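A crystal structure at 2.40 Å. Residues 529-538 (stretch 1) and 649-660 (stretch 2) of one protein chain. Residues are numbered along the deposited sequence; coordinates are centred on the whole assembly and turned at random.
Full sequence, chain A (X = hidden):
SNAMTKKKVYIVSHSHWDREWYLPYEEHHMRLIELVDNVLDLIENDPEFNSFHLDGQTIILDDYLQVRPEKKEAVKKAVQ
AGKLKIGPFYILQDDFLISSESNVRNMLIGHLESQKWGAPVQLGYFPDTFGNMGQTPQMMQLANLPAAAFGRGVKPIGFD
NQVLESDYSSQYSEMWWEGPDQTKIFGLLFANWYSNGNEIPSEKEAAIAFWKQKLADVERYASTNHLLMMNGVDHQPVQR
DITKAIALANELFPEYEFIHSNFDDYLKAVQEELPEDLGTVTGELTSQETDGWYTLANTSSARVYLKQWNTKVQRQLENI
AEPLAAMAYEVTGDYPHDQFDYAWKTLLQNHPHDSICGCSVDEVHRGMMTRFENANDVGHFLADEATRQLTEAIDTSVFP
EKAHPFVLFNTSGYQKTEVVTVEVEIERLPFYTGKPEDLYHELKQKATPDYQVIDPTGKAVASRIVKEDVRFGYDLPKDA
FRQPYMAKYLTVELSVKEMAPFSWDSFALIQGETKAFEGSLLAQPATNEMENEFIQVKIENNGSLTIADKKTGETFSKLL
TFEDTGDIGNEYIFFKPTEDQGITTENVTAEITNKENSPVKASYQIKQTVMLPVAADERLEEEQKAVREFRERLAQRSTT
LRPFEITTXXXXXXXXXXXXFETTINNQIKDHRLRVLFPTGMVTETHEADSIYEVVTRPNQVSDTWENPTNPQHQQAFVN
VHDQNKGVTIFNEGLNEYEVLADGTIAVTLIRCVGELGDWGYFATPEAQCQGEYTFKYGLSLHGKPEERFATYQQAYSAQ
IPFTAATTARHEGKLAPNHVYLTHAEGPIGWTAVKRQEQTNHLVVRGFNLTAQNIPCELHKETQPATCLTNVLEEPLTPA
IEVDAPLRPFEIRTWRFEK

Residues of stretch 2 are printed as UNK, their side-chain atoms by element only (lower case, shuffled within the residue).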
# COMPACT_ATOMS: atom_id res chain seq x y z
N GLU A 529 30.61 14.94 -30.84
CA GLU A 529 30.05 14.18 -31.95
C GLU A 529 30.20 12.68 -31.70
O GLU A 529 31.15 12.22 -31.06
CB GLU A 529 30.73 14.54 -33.28
CG GLU A 529 30.31 15.90 -33.83
CD GLU A 529 31.04 16.27 -35.10
OE1 GLU A 529 32.28 16.21 -35.12
OE2 GLU A 529 30.36 16.62 -36.09
N MET A 530 29.22 11.93 -32.21
CA MET A 530 29.26 10.48 -32.24
C MET A 530 28.86 10.02 -33.64
O MET A 530 28.16 10.73 -34.37
CB MET A 530 28.30 9.84 -31.22
CG MET A 530 28.55 10.23 -29.78
SD MET A 530 27.35 9.47 -28.67
CE MET A 530 25.82 10.13 -29.32
N GLU A 531 29.30 8.82 -34.01
CA GLU A 531 28.86 8.23 -35.27
C GLU A 531 29.23 6.75 -35.29
O GLU A 531 30.24 6.34 -34.70
CB GLU A 531 29.48 8.94 -36.48
CG GLU A 531 30.96 8.70 -36.69
CD GLU A 531 31.52 9.51 -37.84
OE1 GLU A 531 31.79 10.71 -37.65
OE2 GLU A 531 31.67 8.95 -38.95
N ASN A 532 28.38 5.97 -35.95
CA ASN A 532 28.69 4.58 -36.26
C ASN A 532 28.45 4.34 -37.74
O ASN A 532 28.69 5.22 -38.57
CB ASN A 532 27.84 3.62 -35.40
CG ASN A 532 26.37 3.98 -35.40
OD1 ASN A 532 25.89 4.70 -36.27
ND2 ASN A 532 25.64 3.46 -34.42
N GLU A 533 27.96 3.15 -38.09
CA GLU A 533 27.69 2.82 -39.49
C GLU A 533 26.27 3.18 -39.92
O GLU A 533 25.92 2.97 -41.08
CB GLU A 533 27.95 1.33 -39.73
CG GLU A 533 27.07 0.42 -38.90
CD GLU A 533 27.50 -1.04 -38.99
OE1 GLU A 533 28.27 -1.49 -38.12
OE2 GLU A 533 27.07 -1.72 -39.94
N PHE A 534 25.46 3.72 -39.02
CA PHE A 534 24.08 4.08 -39.33
C PHE A 534 23.82 5.57 -39.23
O PHE A 534 23.22 6.16 -40.15
CB PHE A 534 23.11 3.33 -38.41
CG PHE A 534 23.39 1.86 -38.29
CD1 PHE A 534 23.07 0.99 -39.32
CD2 PHE A 534 23.95 1.34 -37.14
CE1 PHE A 534 23.32 -0.36 -39.21
CE2 PHE A 534 24.20 -0.01 -37.02
CZ PHE A 534 23.88 -0.86 -38.06
N ILE A 535 24.23 6.21 -38.14
CA ILE A 535 23.89 7.60 -37.86
C ILE A 535 25.15 8.38 -37.52
O ILE A 535 26.14 7.83 -37.03
CB ILE A 535 22.86 7.71 -36.71
CG1 ILE A 535 23.41 7.05 -35.44
CG2 ILE A 535 21.54 7.09 -37.12
CD1 ILE A 535 22.45 7.09 -34.27
N GLN A 536 25.11 9.68 -37.79
CA GLN A 536 26.16 10.62 -37.42
C GLN A 536 25.54 11.70 -36.56
O GLN A 536 24.66 12.44 -37.02
CB GLN A 536 26.83 11.22 -38.66
CG GLN A 536 28.23 11.79 -38.42
CD GLN A 536 28.20 13.17 -37.79
OE1 GLN A 536 27.19 13.88 -37.85
NE2 GLN A 536 29.32 13.56 -37.19
N VAL A 537 25.98 11.80 -35.31
CA VAL A 537 25.33 12.63 -34.30
C VAL A 537 26.23 13.81 -33.97
O VAL A 537 27.41 13.64 -33.65
CB VAL A 537 25.00 11.82 -33.03
CG1 VAL A 537 24.41 12.72 -31.96
CG2 VAL A 537 24.06 10.68 -33.37
N LYS A 538 25.67 15.02 -34.04
CA LYS A 538 26.31 16.23 -33.56
C LYS A 538 25.45 16.83 -32.46
O LYS A 538 24.23 16.97 -32.63
CB LYS A 538 26.51 17.24 -34.70
CG LYS A 538 26.86 18.66 -34.25
CD LYS A 538 28.17 18.70 -33.48
CE LYS A 538 28.50 20.11 -33.01
NZ LYS A 538 28.72 21.05 -34.15
N UNK A 649 21.15 11.95 -20.89
CA UNK A 649 22.26 11.09 -21.28
C UNK A 649 21.94 10.50 -22.65
O UNK A 649 21.04 9.67 -22.79
c UNK A 649 22.49 9.98 -20.25
s UNK A 649 24.73 11.06 -19.02
c UNK A 649 23.03 10.47 -18.92
c UNK A 649 25.60 9.55 -19.47
N UNK A 650 22.68 10.93 -23.67
CA UNK A 650 22.52 10.42 -25.03
C UNK A 650 23.53 9.30 -25.24
O UNK A 650 24.74 9.53 -25.16
c UNK A 650 22.46 11.00 -27.47
c UNK A 650 21.77 12.70 -25.77
c UNK A 650 22.70 11.54 -26.07
N UNK A 651 23.04 8.10 -25.51
CA UNK A 651 23.87 6.91 -25.61
C UNK A 651 23.77 6.30 -27.00
O UNK A 651 22.67 6.23 -27.58
c UNK A 651 23.48 5.87 -24.56
o UNK A 651 23.47 6.48 -23.26
c UNK A 651 24.47 4.71 -24.55
N UNK A 652 24.91 5.87 -27.54
CA UNK A 652 24.98 5.19 -28.82
C UNK A 652 25.90 3.99 -28.70
O UNK A 652 26.97 4.08 -28.08
s UNK A 652 27.00 6.39 -32.27
c UNK A 652 25.83 7.65 -32.77
c UNK A 652 25.95 5.40 -31.19
c UNK A 652 25.50 6.13 -29.93
N UNK A 653 25.49 2.87 -29.29
CA UNK A 653 26.32 1.68 -29.35
C UNK A 653 26.71 1.42 -30.81
O UNK A 653 26.14 1.99 -31.74
c UNK A 653 24.41 0.03 -29.56
c UNK A 653 25.21 0.75 -27.30
c UNK A 653 25.63 0.45 -28.73
c UNK A 653 23.72 -1.20 -29.02
N UNK A 654 27.71 0.55 -30.99
CA UNK A 654 28.29 0.36 -32.32
C UNK A 654 27.34 -0.36 -33.26
O UNK A 654 27.20 0.03 -34.43
c UNK A 654 30.20 -0.84 -33.53
c UNK A 654 31.45 -1.68 -33.34
c UNK A 654 31.99 -2.17 -34.67
n UNK A 654 33.23 -2.98 -34.51
c UNK A 654 29.61 -0.40 -32.20
N UNK A 655 26.67 -1.41 -32.78
CA UNK A 655 25.94 -2.33 -33.65
C UNK A 655 24.44 -2.05 -33.69
O UNK A 655 23.65 -2.96 -33.95
c UNK A 655 27.66 -4.16 -33.11
c UNK A 655 28.31 -4.38 -34.47
c UNK A 655 26.19 -3.77 -33.21
o UNK A 655 27.64 -4.19 -35.50
o UNK A 655 29.50 -4.76 -34.50
N UNK A 656 24.03 -0.80 -33.44
CA UNK A 656 22.62 -0.47 -33.48
C UNK A 656 22.44 0.97 -33.93
O UNK A 656 23.26 1.84 -33.61
o UNK A 656 20.61 -0.22 -32.14
c UNK A 656 21.95 -0.68 -32.12
N UNK A 657 21.36 1.22 -34.67
CA UNK A 657 20.99 2.56 -35.09
C UNK A 657 20.11 3.26 -34.05
O UNK A 657 19.64 4.37 -34.31
n UNK A 657 17.98 2.22 -37.21
c UNK A 657 18.91 1.82 -36.35
c UNK A 657 20.26 2.52 -36.43
o UNK A 657 18.70 0.93 -35.52
N UNK A 658 19.89 2.64 -32.90
CA UNK A 658 19.05 3.22 -31.87
C UNK A 658 19.84 4.23 -31.04
O UNK A 658 20.92 3.91 -30.52
c UNK A 658 17.43 1.25 -31.61
c UNK A 658 16.77 0.31 -30.62
c UNK A 658 18.48 2.13 -30.96
n UNK A 658 15.44 0.28 -30.64
o UNK A 658 17.44 -0.37 -29.85
N UNK A 659 19.31 5.44 -30.92
CA UNK A 659 19.90 6.49 -30.10
C UNK A 659 19.07 6.60 -28.82
O UNK A 659 17.91 7.02 -28.86
c UNK A 659 20.92 8.87 -30.36
c UNK A 659 20.64 10.21 -31.02
c UNK A 659 19.94 7.81 -30.86
c UNK A 659 22.36 8.43 -30.62
N UNK A 660 19.67 6.22 -27.69
CA UNK A 660 18.95 6.15 -26.43
C UNK A 660 19.09 7.45 -25.65
O UNK A 660 20.15 8.08 -25.65
c UNK A 660 18.00 2.95 -25.78
c UNK A 660 19.98 3.04 -27.10
c UNK A 660 17.70 1.71 -26.31
c UNK A 660 19.14 3.63 -26.17
c UNK A 660 18.54 1.14 -27.24
c UNK A 660 19.46 4.98 -25.59
c UNK A 660 19.68 1.80 -27.64

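Position 649 carries two carbons, a sulfur and a last carbon, unbranched, and stays out of reach of stretch 1: Met649. At 650 one carbon bears two more, its CA-to-CB bond pointing toward stretch 1, where one tip lies 3.9 Å from Met530 CE. That is Val650, and the tip is CG1. Position 651 has one carbon carrying an oxygen and a carbon, its CA-to-CB bond aimed away: Thr651.

Position 652 is again two carbons, a sulfur and a carbon without a branch, but its CA-to-CB bond points toward stretch 1. Its terminal carbon lies 3.6 Å from Met530 CB, 3.7 Å from Ile535 CG1 and 3.6 Å from Val537 CG2. This is Met652, whose CE fits among three side chains of the opposing hairpin and whose covered area is the largest of the contact.

Position 653 holds four carbons forked at the first, one arm two carbons long, its CA-to-CB bond turned away: Ile653. Its backbone does the work, for Asn532 ND2 donates a hydrogen bond to Ile653 O at 3.1 Å. Four carbons in a row ending in nitrogen mark 654 as Lys654; the chain is fully extended and leaves from a CA-to-CB bond directed away. At 655 three carbons end in two oxygens, giving Glu655. Its CA-to-CB bond points away, yet its end comes nearer, leaving OE1 3.8 Å from Glu533 OE1, a proximity of like charges that adds no evident attraction.

One carbon and one oxygen make 656 Ser656; Ser656 OG accepts a hydrogen bond from the backbone N of 658 at 3.0 Å, bracing the turn. Phe534 CD2 approaches Ser656 C to 3.6 Å. Position 657 has two carbons, the second bearing oxygen and nitrogen: Asn657. Its CB packs 3.6 Å from Phe534 CB, although the amide end leads away. At 658 three carbons, the third carrying an oxygen and a nitrogen, leave from a CA-to-CB bond directed away: Gln658, whose NE2 is hydrogen-bonded elsewhere in the structure. Four carbons forked at the second identify 659 as Leu659, with CD1 3.9 Å from both Ile535 CD1 and Val537 CG2. Position 660, one carbon and a six-carbon ring, is Phe660, out of reach.

The contact pairs two hairpins through a greasy layer and a polar turn. Met530, Ile535 and Val537 meet Val650, Met652 and Leu659, with Met652 CE filling the space among Met530, Ile535 and Val537. At the turn, Asn532 serves both sides: OD1 accepts from Phe534 N at 3.0 Å and Ile535 N at 2.9 Å, shaping its own loop, while ND2 reaches across to Ile653 O. Phe534 then lies against the 654–657 turn, its ring edge meeting Glu655 C.

Stretch 2 649-660: MVTMIKESNQLF
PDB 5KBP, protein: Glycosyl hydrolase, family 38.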